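Side-chain contacts in KmHsv2 (Kluyveromyces marxianus, PDB 3VU4), which probably binds phosphoinositides at membranes through its seven-bladed beta-propeller, as the related PROPPIN Atg18 does in autophagy: residues I44-P49 against L67-Y72; Y117-S122 against S153-L158; V222-T225 against L230-E233; V244-S249 against S253-V258; D260-H265 against K304-C309. All coordinates share one frame; numbering follows the deposited sequence.

Interaction 1: I44-P49 against L67-Y72; sequences IYNVHP and LHRTNY. With SO4 (sulfate ion), chain I.
The amide of N46 meets the guanidinium of R69 at that group's edge, close to its plane, and the two planes are turned 35° apart. The side chains cross at about a right angle. Through NH2, R69 gives the main bond, 3.2 Å to N46 OD1 with an N-H...O angle of 159°. The acceptor lies in the guanidinium plane, but seen from the amide the donor is tilted 34° from the carbonyl plane. A second, weak bond runs from R69 NH1 to the same oxygen, N46 OD1, at 3.4 Å, so OD1 sits in the fork of the two terminal nitrogens. N46 ND2 also comes within 3.1 Å of R69 NH2; both are donors, and that pair adds no bond. An extended chain from CG to NE carries the R69 head across from its loop. The other flat group of the loop, the H68 ring, has O3 of a sulfate, probably from the crystallisation liquor, at its edge and in plane, held by H68 NE2 at 2.8 Å; R110 also binds it through its backbone N. Within the loop, T70 OG1 accepts from Y72 N at 3.0 Å, which makes an ST turn, and separately donates to L67 O at 2.9 Å. What results is a polar surface contact between adjacent blades of the beta-propeller, from strand 41-47 to the connection between strands 63-66 and 72-76.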
# COMPACT_ATOMS: atom_id res chain seq x y z
N ILE A 44 -12.61 2.86 -12.70
CA ILE A 44 -11.86 3.77 -11.84
C ILE A 44 -12.84 4.53 -10.98
O ILE A 44 -13.88 4.99 -11.46
CB ILE A 44 -11.03 4.77 -12.67
CG1 ILE A 44 -10.03 4.02 -13.55
CG2 ILE A 44 -10.28 5.73 -11.73
CD1 ILE A 44 -9.28 4.91 -14.51
N TYR A 45 -12.52 4.67 -9.69
CA TYR A 45 -13.39 5.37 -8.76
C TYR A 45 -12.62 6.38 -7.93
O TYR A 45 -11.39 6.36 -7.87
CB TYR A 45 -14.06 4.40 -7.78
CG TYR A 45 -14.70 3.19 -8.40
CD1 TYR A 45 -13.93 2.13 -8.90
CD2 TYR A 45 -16.10 3.09 -8.48
CE1 TYR A 45 -14.53 1.01 -9.46
CE2 TYR A 45 -16.70 1.97 -9.04
CZ TYR A 45 -15.92 0.93 -9.52
OH TYR A 45 -16.53 -0.18 -10.06
N ASN A 46 -13.37 7.26 -7.29
CA ASN A 46 -12.80 8.23 -6.38
C ASN A 46 -13.00 7.49 -5.07
O ASN A 46 -14.05 6.87 -4.88
CB ASN A 46 -13.61 9.51 -6.37
CG ASN A 46 -12.80 10.70 -6.77
OD1 ASN A 46 -12.35 10.79 -7.91
ND2 ASN A 46 -12.59 11.62 -5.84
N VAL A 47 -12.03 7.51 -4.17
CA VAL A 47 -12.20 6.80 -2.90
C VAL A 47 -12.97 7.62 -1.87
O VAL A 47 -13.72 7.06 -1.07
CB VAL A 47 -10.86 6.34 -2.32
CG1 VAL A 47 -10.20 5.35 -3.26
CG2 VAL A 47 -9.96 7.52 -2.09
N HIS A 48 -12.78 8.93 -1.87
CA HIS A 48 -13.52 9.75 -0.92
C HIS A 48 -13.87 11.16 -1.41
O HIS A 48 -13.00 12.02 -1.53
CB HIS A 48 -12.77 9.87 0.41
CG HIS A 48 -13.62 10.45 1.51
ND1 HIS A 48 -14.69 9.76 2.05
CD2 HIS A 48 -13.61 11.66 2.10
CE1 HIS A 48 -15.30 10.53 2.94
NE2 HIS A 48 -14.66 11.69 2.98
N PRO A 49 -15.16 11.40 -1.65
CA PRO A 49 -16.22 10.41 -1.48
C PRO A 49 -16.16 9.36 -2.56
O PRO A 49 -15.68 9.62 -3.66
CB PRO A 49 -17.50 11.24 -1.58
CG PRO A 49 -17.06 12.60 -1.14
CD PRO A 49 -15.74 12.74 -1.85
N LEU A 67 -1.89 6.38 -13.14
CA LEU A 67 -0.92 7.42 -12.81
C LEU A 67 -1.61 8.68 -12.32
O LEU A 67 -2.17 9.43 -13.11
CB LEU A 67 -0.06 7.75 -14.03
CG LEU A 67 0.94 8.89 -13.80
CD1 LEU A 67 1.98 8.47 -12.76
CD2 LEU A 67 1.62 9.25 -15.11
N HIS A 68 -1.55 8.90 -11.01
CA HIS A 68 -2.17 10.07 -10.40
C HIS A 68 -3.62 10.21 -10.84
O HIS A 68 -4.45 9.33 -10.55
CB HIS A 68 -1.38 11.32 -10.78
CG HIS A 68 0.05 11.26 -10.34
ND1 HIS A 68 0.41 11.06 -9.02
CD2 HIS A 68 1.21 11.35 -11.03
CE1 HIS A 68 1.72 11.01 -8.93
NE2 HIS A 68 2.23 11.19 -10.13
N ARG A 69 -3.94 11.29 -11.53
CA ARG A 69 -5.29 11.51 -12.01
C ARG A 69 -5.26 11.80 -13.50
O ARG A 69 -6.20 12.35 -14.06
CB ARG A 69 -5.94 12.67 -11.26
CG ARG A 69 -6.54 12.28 -9.91
CD ARG A 69 -7.05 13.50 -9.16
NE ARG A 69 -7.87 13.14 -8.00
CZ ARG A 69 -9.04 12.52 -8.07
NH1 ARG A 69 -9.55 12.17 -9.24
NH2 ARG A 69 -9.72 12.25 -6.96
N THR A 70 -4.16 11.40 -14.14
CA THR A 70 -3.97 11.61 -15.57
C THR A 70 -4.86 10.70 -16.41
O THR A 70 -5.73 10.00 -15.89
CB THR A 70 -2.52 11.36 -15.97
OG1 THR A 70 -2.27 9.94 -16.00
CG2 THR A 70 -1.58 12.01 -14.97
N ASN A 71 -4.63 10.71 -17.72
CA ASN A 71 -5.41 9.88 -18.63
C ASN A 71 -4.65 8.60 -18.93
O ASN A 71 -5.01 7.84 -19.82
CB ASN A 71 -5.65 10.64 -19.94
CG ASN A 71 -6.00 12.10 -19.70
OD1 ASN A 71 -6.84 12.43 -18.85
ND2 ASN A 71 -5.36 13.00 -20.46
N TYR A 72 -3.58 8.36 -18.17
CA TYR A 72 -2.78 7.16 -18.40
C TYR A 72 -2.99 6.06 -17.37
O TYR A 72 -3.13 6.31 -16.18
CB TYR A 72 -1.30 7.52 -18.45
CG TYR A 72 -0.94 8.42 -19.61
CD1 TYR A 72 -1.09 7.99 -20.93
CD2 TYR A 72 -0.46 9.72 -19.38
CE1 TYR A 72 -0.77 8.83 -22.00
CE2 TYR A 72 -0.13 10.56 -20.45
CZ TYR A 72 -0.29 10.11 -21.75
OH TYR A 72 0.04 10.94 -22.80
S SO4 I . 5.94 11.88 -9.75
O1 SO4 I . 6.03 12.95 -10.76
O2 SO4 I . 5.43 12.45 -8.49
O3 SO4 I . 5.02 10.83 -10.21
O4 SO4 I . 7.28 11.30 -9.53

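Interaction 2: Y117-S122 against S153-L158; sequences YGDVIS and SNEFNL
D119 and E155 bring one carboxylate oxygen each together, the planes turned 68° apart and the two side chains set at a slant. The nearest atoms are D119 OD2 and E155 OE2, 3.3 Å apart, and nothing else comes as near. The contact lies at the surface between adjacent propeller blades, joining the 117-120 turn to the loop after strand 149-154. On the E155 side the reach comes from a stretched chain: CG lies opposite the backbone N (chi1 172°) and the next torsion keeps it extended, which carries the carboxylate out to D119. D119 takes a shorter route from its hairpin turn, with CG between the backbone N and the carbonyl carbon (chi1 63°). Each turn is braced within its own segment. N154 OD1 takes two backbone donors: F156 N at 2.9 Å from above the amide plane, an Asx turn, and N157 N, also at 2.9 Å, in the plane on a lone pair. In the other segment Y117 OH donates to S122 OG at 2.8 Å, a bond between two strands of one blade, and V120 CB lies over one face of the Y117 ring. R138 comes near both acids, though its ion pairs with D119 OD2 and E155 OE2 are long and weak. Two acceptors of like charge this close would repel if both were ionised; the nearby arginine probably offsets part of that.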
# COMPACT_ATOMS: atom_id res chain seq x y z
N TYR A 117 9.80 -8.87 -12.50
CA TYR A 117 9.42 -10.15 -13.07
C TYR A 117 10.53 -11.09 -12.67
O TYR A 117 11.69 -10.71 -12.67
CB TYR A 117 9.34 -10.05 -14.59
CG TYR A 117 10.50 -9.32 -15.22
CD1 TYR A 117 10.58 -7.92 -15.17
CD2 TYR A 117 11.54 -10.02 -15.84
CE1 TYR A 117 11.66 -7.24 -15.72
CE2 TYR A 117 12.62 -9.34 -16.40
CZ TYR A 117 12.68 -7.95 -16.34
OH TYR A 117 13.76 -7.29 -16.88
N GLY A 118 10.18 -12.33 -12.35
CA GLY A 118 11.21 -13.26 -11.94
C GLY A 118 11.90 -12.63 -10.75
O GLY A 118 11.24 -12.23 -9.79
N ASP A 119 13.22 -12.50 -10.82
CA ASP A 119 13.95 -11.89 -9.72
C ASP A 119 14.69 -10.64 -10.19
O ASP A 119 15.80 -10.35 -9.74
CB ASP A 119 14.92 -12.89 -9.09
CG ASP A 119 15.98 -13.36 -10.06
OD1 ASP A 119 15.91 -12.99 -11.25
OD2 ASP A 119 16.89 -14.10 -9.61
N VAL A 120 14.04 -9.89 -11.07
CA VAL A 120 14.61 -8.67 -11.62
C VAL A 120 13.64 -7.49 -11.52
O VAL A 120 12.42 -7.65 -11.60
CB VAL A 120 14.96 -8.88 -13.12
CG1 VAL A 120 15.52 -7.60 -13.71
CG2 VAL A 120 15.94 -10.03 -13.26
N ILE A 121 14.19 -6.29 -11.35
CA ILE A 121 13.38 -5.09 -11.32
C ILE A 121 13.93 -4.21 -12.43
O ILE A 121 15.13 -3.96 -12.49
CB ILE A 121 13.50 -4.31 -9.99
CG1 ILE A 121 13.02 -5.17 -8.82
CG2 ILE A 121 12.67 -3.03 -10.07
CD1 ILE A 121 13.08 -4.47 -7.48
N SER A 122 13.06 -3.76 -13.34
CA SER A 122 13.49 -2.90 -14.44
C SER A 122 12.78 -1.56 -14.40
O SER A 122 11.57 -1.48 -14.19
CB SER A 122 13.22 -3.57 -15.80
OG SER A 122 14.12 -4.63 -16.04
N SER A 153 13.73 -6.16 -1.69
CA SER A 153 14.26 -7.28 -0.93
C SER A 153 15.61 -7.71 -1.52
O SER A 153 15.79 -7.71 -2.75
CB SER A 153 13.25 -8.44 -1.05
OG SER A 153 13.44 -9.44 -0.08
N ASN A 154 16.58 -8.07 -0.68
CA ASN A 154 17.86 -8.52 -1.21
C ASN A 154 17.65 -9.91 -1.79
O ASN A 154 16.85 -10.69 -1.28
CB ASN A 154 18.94 -8.57 -0.12
CG ASN A 154 20.26 -9.15 -0.65
OD1 ASN A 154 20.59 -10.32 -0.42
ND2 ASN A 154 21.02 -8.32 -1.36
N GLU A 155 18.37 -10.23 -2.86
CA GLU A 155 18.23 -11.52 -3.53
C GLU A 155 18.66 -12.75 -2.73
O GLU A 155 18.07 -13.82 -2.89
CB GLU A 155 18.98 -11.47 -4.85
CG GLU A 155 19.09 -12.79 -5.58
CD GLU A 155 19.97 -12.66 -6.80
OE1 GLU A 155 21.05 -12.03 -6.68
OE2 GLU A 155 19.60 -13.19 -7.87
N PHE A 156 19.65 -12.61 -1.86
CA PHE A 156 20.13 -13.75 -1.07
C PHE A 156 19.59 -13.76 0.36
O PHE A 156 19.29 -14.82 0.91
CB PHE A 156 21.66 -13.78 -1.05
CG PHE A 156 22.28 -13.92 -2.42
CD1 PHE A 156 22.35 -12.82 -3.27
CD2 PHE A 156 22.75 -15.15 -2.87
CE1 PHE A 156 22.89 -12.94 -4.57
CE2 PHE A 156 23.28 -15.28 -4.15
CZ PHE A 156 23.35 -14.17 -5.00
N ASN A 157 19.49 -12.58 0.96
CA ASN A 157 18.98 -12.45 2.33
C ASN A 157 17.60 -11.85 2.20
O ASN A 157 17.47 -10.64 2.01
CB ASN A 157 19.85 -11.49 3.15
CG ASN A 157 19.42 -11.43 4.61
OD1 ASN A 157 18.30 -11.82 4.95
ND2 ASN A 157 20.31 -10.94 5.46
N LEU A 158 16.58 -12.70 2.29
CA LEU A 158 15.20 -12.25 2.12
C LEU A 158 14.71 -11.37 3.26
O LEU A 158 13.63 -10.78 3.18
CB LEU A 158 14.28 -13.46 1.91
CG LEU A 158 14.58 -14.38 0.71
CD1 LEU A 158 13.55 -15.48 0.64
CD2 LEU A 158 14.58 -13.58 -0.60

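Interaction 3: V222-T225 against L230-E233; sequences VFKT and LVRE
This is a beta-hairpin contact between the two outer strands of one propeller blade, antiparallel at 164° and broken by a classic beta bulge. V231 and R232 both face V222, whose carbonyl oxygen takes two donors: V231 N at 2.8 Å and R232 N at 3.2 Å. V222 N returns a bond to R232 O at 2.9 Å. Past the bulge, F223 and L230 form a non-hydrogen-bonded pair, and L230 CD1 lies over one face of the F223 ring, 4.3 Å from its centroid and offset toward the rim, a CH-pi contact. L230 CG stands opposite its backbone N (chi1 178°), and this together with chi2 of 58° puts the CD1 branch over the ring. At the hairpin end K224 CG touches V231 CG2 at 3.4 Å, the two side chains crossing at about a right angle. V222 and R232 meet only near their roots, CB to CB at 3.8 Å; from there the arginine chain bends off, and its NE binds I269 O. On the inner side, strand 209-214 packs against this hairpin, with M209 meeting V222 and V210 and T212 meeting F223, while strand 230-235 forms the blade's outer edge.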
# COMPACT_ATOMS: atom_id res chain seq x y z
N VAL A 222 9.89 0.00 11.87
CA VAL A 222 9.87 1.22 11.09
C VAL A 222 11.27 1.81 11.07
O VAL A 222 11.87 1.99 12.13
CB VAL A 222 8.91 2.25 11.68
CG1 VAL A 222 8.82 3.45 10.75
CG2 VAL A 222 7.54 1.64 11.90
N PHE A 223 11.78 2.09 9.88
CA PHE A 223 13.11 2.66 9.71
C PHE A 223 13.06 3.97 8.94
O PHE A 223 12.11 4.21 8.18
CB PHE A 223 14.04 1.72 8.92
CG PHE A 223 14.12 0.31 9.46
CD1 PHE A 223 13.15 -0.64 9.13
CD2 PHE A 223 15.17 -0.08 10.29
CE1 PHE A 223 13.23 -1.95 9.60
CE2 PHE A 223 15.26 -1.39 10.77
CZ PHE A 223 14.29 -2.33 10.43
N LYS A 224 14.07 4.82 9.14
CA LYS A 224 14.19 6.09 8.41
C LYS A 224 14.77 5.66 7.07
O LYS A 224 15.73 4.89 7.04
CB LYS A 224 15.21 7.03 9.04
CG LYS A 224 14.83 7.72 10.32
CD LYS A 224 16.01 8.58 10.76
CE LYS A 224 15.79 9.24 12.11
NZ LYS A 224 17.08 9.73 12.69
N THR A 225 14.22 6.15 5.97
CA THR A 225 14.73 5.78 4.66
C THR A 225 16.06 6.45 4.33
O THR A 225 16.81 5.98 3.47
CB THR A 225 13.72 6.14 3.55
OG1 THR A 225 13.38 7.53 3.65
CG2 THR A 225 12.46 5.29 3.69
N LEU A 230 16.59 2.15 12.99
CA LEU A 230 15.34 1.69 13.55
C LEU A 230 14.69 2.78 14.41
O LEU A 230 15.21 3.15 15.47
CB LEU A 230 15.58 0.45 14.39
CG LEU A 230 14.35 -0.13 15.10
CD1 LEU A 230 13.27 -0.47 14.06
CD2 LEU A 230 14.76 -1.35 15.90
N VAL A 231 13.55 3.27 13.96
CA VAL A 231 12.84 4.33 14.65
C VAL A 231 11.71 3.81 15.56
O VAL A 231 11.46 4.38 16.62
CB VAL A 231 12.26 5.30 13.61
CG1 VAL A 231 11.41 6.35 14.28
CG2 VAL A 231 13.40 5.95 12.86
N ARG A 232 11.03 2.75 15.15
CA ARG A 232 9.94 2.17 15.93
C ARG A 232 9.86 0.65 15.79
O ARG A 232 10.29 0.07 14.79
CB ARG A 232 8.60 2.75 15.48
CG ARG A 232 8.47 4.23 15.64
CD ARG A 232 8.01 4.60 17.03
NE ARG A 232 7.89 6.04 17.16
CZ ARG A 232 8.68 6.80 17.90
NH1 ARG A 232 9.67 6.24 18.59
NH2 ARG A 232 8.50 8.10 17.95
N GLU A 233 9.29 0.02 16.81
CA GLU A 233 9.11 -1.42 16.79
C GLU A 233 7.80 -1.71 17.52
O GLU A 233 7.56 -1.19 18.61
CB GLU A 233 10.29 -2.16 17.44
CG GLU A 233 10.46 -3.57 16.89
CD GLU A 233 11.68 -4.32 17.42
OE1 GLU A 233 11.63 -4.85 18.54
OE2 GLU A 233 12.70 -4.38 16.70

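Interaction 4: V244-S249 against S253-V258; sequences VDMKWS and SKLAVV
S249 OG is gripped from several sides at the turn end of the hairpin: K254 N donates to it at 2.8 Å with an N-H...O angle of 169°, a water lies 2.7 Å away from OG, and D251 OD1 is a further partner. The backbone completes the pair, S249 N reaching K254 O. From here the ladder runs back along the strands; K247 N and O both bond A256, the bond from A256 N to K247 O being 2.8 Å and nearly along the C=O axis. At the far end V244 N and D245 N both turn to V258 O, the first at 2.8 Å and the second only weakly, which makes a classic beta bulge. On the face of M246, W248, L255 and V257 the packing centres on L255. Its CD1 sits over the five-membered ring of W248, 3.7 Å from the centroid and only 3° off the normal, and also touches M246 CG at 3.8 Å. M246 and V257 lie side by side, pointing the same way. On the opposite face K247 NZ forms a salt bridge with D245 OD2 on its syn lone pair, at 3.2 Å, while R202 takes D245 OD1 and I311 O takes the lysine, so this charged cluster ties into neighbouring blades. The M246 face packs on I220 and A211 of strands 219-224 and 209-214, the other face on W313 and I311 of strand 310-313, and strand 263-268 lies beside strand 254-259.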
# COMPACT_ATOMS: atom_id res chain seq x y z
N VAL A 244 -2.20 -9.04 5.68
CA VAL A 244 -2.74 -8.95 4.33
C VAL A 244 -2.38 -7.60 3.74
O VAL A 244 -2.08 -7.48 2.55
CB VAL A 244 -4.27 -9.14 4.32
CG1 VAL A 244 -4.83 -8.92 2.94
CG2 VAL A 244 -4.61 -10.54 4.81
N ASP A 245 -2.41 -6.57 4.57
CA ASP A 245 -2.04 -5.25 4.10
C ASP A 245 -1.64 -4.34 5.27
O ASP A 245 -2.03 -4.56 6.42
CB ASP A 245 -3.16 -4.62 3.28
CG ASP A 245 -2.66 -3.51 2.36
OD1 ASP A 245 -1.43 -3.33 2.28
OD2 ASP A 245 -3.50 -2.83 1.71
N MET A 246 -0.84 -3.33 4.94
CA MET A 246 -0.32 -2.39 5.92
C MET A 246 -0.19 -1.06 5.21
O MET A 246 0.47 -0.97 4.18
CB MET A 246 1.03 -2.91 6.41
CG MET A 246 1.81 -1.96 7.25
SD MET A 246 3.09 -2.89 8.12
CE MET A 246 4.24 -3.25 6.79
N LYS A 247 -0.84 -0.04 5.76
CA LYS A 247 -0.84 1.30 5.17
C LYS A 247 -0.65 2.42 6.21
O LYS A 247 -1.02 2.26 7.38
CB LYS A 247 -2.14 1.50 4.40
CG LYS A 247 -2.01 1.50 2.89
CD LYS A 247 -1.15 0.37 2.37
CE LYS A 247 -1.21 0.30 0.85
NZ LYS A 247 -2.57 -0.06 0.33
N TRP A 248 -0.08 3.54 5.78
CA TRP A 248 0.22 4.70 6.65
C TRP A 248 -0.83 5.80 6.60
O TRP A 248 -1.38 6.08 5.53
CB TRP A 248 1.55 5.35 6.25
CG TRP A 248 2.82 4.56 6.51
CD1 TRP A 248 3.38 3.60 5.71
CD2 TRP A 248 3.76 4.79 7.57
NE1 TRP A 248 4.60 3.22 6.20
CE2 TRP A 248 4.86 3.93 7.34
CE3 TRP A 248 3.77 5.63 8.69
CZ2 TRP A 248 5.98 3.89 8.20
CZ3 TRP A 248 4.87 5.59 9.54
CH2 TRP A 248 5.96 4.73 9.29
N SER A 249 -1.11 6.45 7.72
CA SER A 249 -2.08 7.54 7.70
C SER A 249 -1.41 8.69 6.95
O SER A 249 -0.19 8.75 6.84
CB SER A 249 -2.48 7.96 9.13
OG SER A 249 -1.35 8.36 9.89
N SER A 253 1.49 9.50 10.99
CA SER A 253 1.30 9.25 12.42
C SER A 253 0.89 7.83 12.82
O SER A 253 1.35 7.30 13.82
CB SER A 253 0.27 10.23 12.98
OG SER A 253 -0.20 9.79 14.25
N LYS A 254 -0.02 7.22 12.07
CA LYS A 254 -0.48 5.88 12.40
C LYS A 254 -0.28 4.88 11.29
O LYS A 254 -0.24 5.22 10.10
CB LYS A 254 -1.94 5.92 12.81
CG LYS A 254 -2.15 6.63 14.12
CD LYS A 254 -3.61 6.92 14.37
CE LYS A 254 -3.75 7.93 15.51
NZ LYS A 254 -3.08 9.22 15.18
N LEU A 255 -0.14 3.63 11.69
CA LEU A 255 0.05 2.54 10.76
C LEU A 255 -1.10 1.55 10.96
O LEU A 255 -1.34 1.10 12.09
CB LEU A 255 1.40 1.88 11.06
CG LEU A 255 1.99 0.87 10.09
CD1 LEU A 255 2.11 1.50 8.72
CD2 LEU A 255 3.34 0.45 10.62
N ALA A 256 -1.82 1.24 9.89
CA ALA A 256 -2.93 0.28 9.97
C ALA A 256 -2.49 -1.05 9.37
O ALA A 256 -1.82 -1.09 8.34
CB ALA A 256 -4.17 0.79 9.24
N VAL A 257 -2.86 -2.13 10.04
CA VAL A 257 -2.54 -3.47 9.58
C VAL A 257 -3.80 -4.32 9.61
O VAL A 257 -4.59 -4.26 10.56
CB VAL A 257 -1.47 -4.14 10.48
CG1 VAL A 257 -1.24 -5.59 10.05
CG2 VAL A 257 -0.17 -3.37 10.41
N VAL A 258 -4.01 -5.11 8.56
CA VAL A 258 -5.15 -6.02 8.50
C VAL A 258 -4.55 -7.41 8.38
O VAL A 258 -3.71 -7.64 7.52
CB VAL A 258 -6.04 -5.76 7.27
CG1 VAL A 258 -7.16 -6.78 7.23
CG2 VAL A 258 -6.63 -4.38 7.34
O HOH W 1 -2.85 9.49 11.88

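Interaction 5: D260-H265 against K304-C309; sequences DKWTLH and KHVRGC
W262 carries this contact, and its indole is met by three kinds of neighbour. The first is CH-pi: V306 CG1 lies over one face of the six-membered ring, 4.0 Å from its centroid and 18° off the normal. CZ2 is the nearest ring atom to V306 CG1, at 3.8 Å, and the valine's CB and CG2 follow toward the NE1 side. The two side chains slide past each other in opposite directions. The second is sulfur-aromatic. C309 SG stands at the rim, 4.0 Å from W262 CZ3 and 76° off the ring normal, so it meets the edge and not the pi cloud. With SG between the backbone N and the carbonyl carbon (chi1 67°), the thiol is turned toward the indole. The third is contact with backbone: W262 CH2 comes 3.7 Å from G308 CA and 3.9 Å from R307 O, the latter near the ring plane at the edge. Nothing polar bonds the two segments, and the contact is one of shape and apolar surface. W262 reaches out from the turn that leads into strand 263-268, with V244 of strand 243-248 also against it, and its backbone bonds L300. V306 and C309 rest on W323 of strand 318-323, and C309 also touches V258 of strand 254-259, so the indole packs where its blade adjoins the lead-in to strand 310-313.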
# COMPACT_ATOMS: atom_id res chain seq x y z
N ASP A 260 -5.22 -11.83 8.16
CA ASP A 260 -6.22 -12.66 7.49
C ASP A 260 -7.23 -13.25 8.47
O ASP A 260 -8.06 -14.07 8.10
CB ASP A 260 -5.60 -13.77 6.63
CG ASP A 260 -4.72 -14.70 7.41
OD1 ASP A 260 -4.90 -14.84 8.64
OD2 ASP A 260 -3.83 -15.32 6.79
N LYS A 261 -7.15 -12.83 9.73
CA LYS A 261 -8.13 -13.26 10.73
C LYS A 261 -9.19 -12.17 10.55
O LYS A 261 -10.26 -12.19 11.17
CB LYS A 261 -7.53 -13.21 12.14
N TRP A 262 -8.87 -11.21 9.68
CA TRP A 262 -9.71 -10.07 9.35
C TRP A 262 -9.92 -9.13 10.54
O TRP A 262 -11.04 -8.73 10.88
CB TRP A 262 -11.03 -10.55 8.75
CG TRP A 262 -10.77 -11.51 7.63
CD1 TRP A 262 -11.13 -12.82 7.58
CD2 TRP A 262 -9.97 -11.27 6.46
NE1 TRP A 262 -10.59 -13.42 6.46
CE2 TRP A 262 -9.87 -12.49 5.76
CE3 TRP A 262 -9.31 -10.15 5.95
CZ2 TRP A 262 -9.15 -12.62 4.57
CZ3 TRP A 262 -8.59 -10.27 4.76
CH2 TRP A 262 -8.52 -11.50 4.09
N THR A 263 -8.80 -8.79 11.16
CA THR A 263 -8.79 -7.88 12.28
C THR A 263 -7.95 -6.66 11.90
O THR A 263 -6.84 -6.80 11.39
CB THR A 263 -8.21 -8.54 13.51
OG1 THR A 263 -9.02 -9.66 13.87
CG2 THR A 263 -8.17 -7.57 14.66
N LEU A 264 -8.49 -5.48 12.12
CA LEU A 264 -7.80 -4.24 11.80
C LEU A 264 -7.09 -3.74 13.06
O LEU A 264 -7.70 -3.67 14.13
CB LEU A 264 -8.81 -3.22 11.28
CG LEU A 264 -8.31 -1.84 10.85
CD1 LEU A 264 -7.25 -2.00 9.76
CD2 LEU A 264 -9.49 -0.99 10.35
N HIS A 265 -5.81 -3.42 12.92
CA HIS A 265 -4.98 -2.93 14.03
C HIS A 265 -4.34 -1.60 13.65
O HIS A 265 -4.00 -1.37 12.48
CB HIS A 265 -3.85 -3.91 14.35
CG HIS A 265 -4.30 -5.33 14.55
ND1 HIS A 265 -4.76 -5.81 15.76
CD2 HIS A 265 -4.36 -6.37 13.69
CE1 HIS A 265 -5.07 -7.08 15.64
NE2 HIS A 265 -4.84 -7.45 14.39
N LYS A 304 -18.01 -15.71 4.24
CA LYS A 304 -17.07 -16.81 4.05
C LYS A 304 -16.38 -16.89 2.70
O LYS A 304 -15.58 -17.78 2.46
CB LYS A 304 -17.76 -18.14 4.35
CG LYS A 304 -18.90 -18.50 3.42
CD LYS A 304 -19.47 -19.88 3.77
CE LYS A 304 -20.58 -20.32 2.82
NZ LYS A 304 -21.08 -21.70 3.13
N HIS A 305 -16.67 -15.94 1.82
CA HIS A 305 -16.05 -15.95 0.51
C HIS A 305 -14.90 -14.94 0.37
O HIS A 305 -14.48 -14.62 -0.75
CB HIS A 305 -17.14 -15.67 -0.55
CG HIS A 305 -18.32 -16.58 -0.43
ND1 HIS A 305 -18.24 -17.94 -0.64
CD2 HIS A 305 -19.60 -16.34 -0.07
CE1 HIS A 305 -19.41 -18.50 -0.41
NE2 HIS A 305 -20.26 -17.55 -0.06
N VAL A 306 -14.37 -14.47 1.49
CA VAL A 306 -13.28 -13.49 1.47
C VAL A 306 -12.06 -13.99 0.73
O VAL A 306 -11.64 -15.13 0.91
CB VAL A 306 -12.76 -13.13 2.88
CG1 VAL A 306 -12.48 -11.64 2.95
CG2 VAL A 306 -13.73 -13.56 3.94
N ARG A 307 -11.50 -13.12 -0.10
CA ARG A 307 -10.29 -13.45 -0.83
C ARG A 307 -9.20 -12.71 -0.06
O ARG A 307 -8.38 -13.33 0.64
CB ARG A 307 -10.37 -12.93 -2.27
CG ARG A 307 -11.38 -13.66 -3.13
CD ARG A 307 -11.42 -13.07 -4.52
NE ARG A 307 -12.69 -13.35 -5.19
CZ ARG A 307 -13.17 -12.64 -6.21
NH1 ARG A 307 -12.47 -11.61 -6.69
NH2 ARG A 307 -14.35 -12.95 -6.74
N GLY A 308 -9.21 -11.39 -0.17
CA GLY A 308 -8.25 -10.58 0.55
C GLY A 308 -8.81 -9.18 0.61
O GLY A 308 -10.02 -9.00 0.60
N CYS A 309 -7.93 -8.18 0.68
CA CYS A 309 -8.38 -6.80 0.70
C CYS A 309 -7.18 -5.88 0.63
O CYS A 309 -6.04 -6.33 0.71
CB CYS A 309 -9.20 -6.48 1.96
SG CYS A 309 -8.31 -6.52 3.55

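In the fold
The five contacts are spread round a seven-bladed propeller of four-stranded blades, with interactions 4 and 5 reaching the same blade. Interactions 3, 4 and 5 form a continuous run: V222 CG1 packs on W248 CH2 at 3.5 Å, joining interactions 3 and 4, and V257 O probably accepts from H265 N at 2.8 Å, joining interactions 4 and 5. Interaction 4 is the most central, its centre about 8 Å from that of the chain. Interactions 1 and 2 stand apart, their centres about 30 Å from each other, with a sulfate held by H68 in interaction 1. Interactions 1 and 3 lie on opposite sides of the chain's centre.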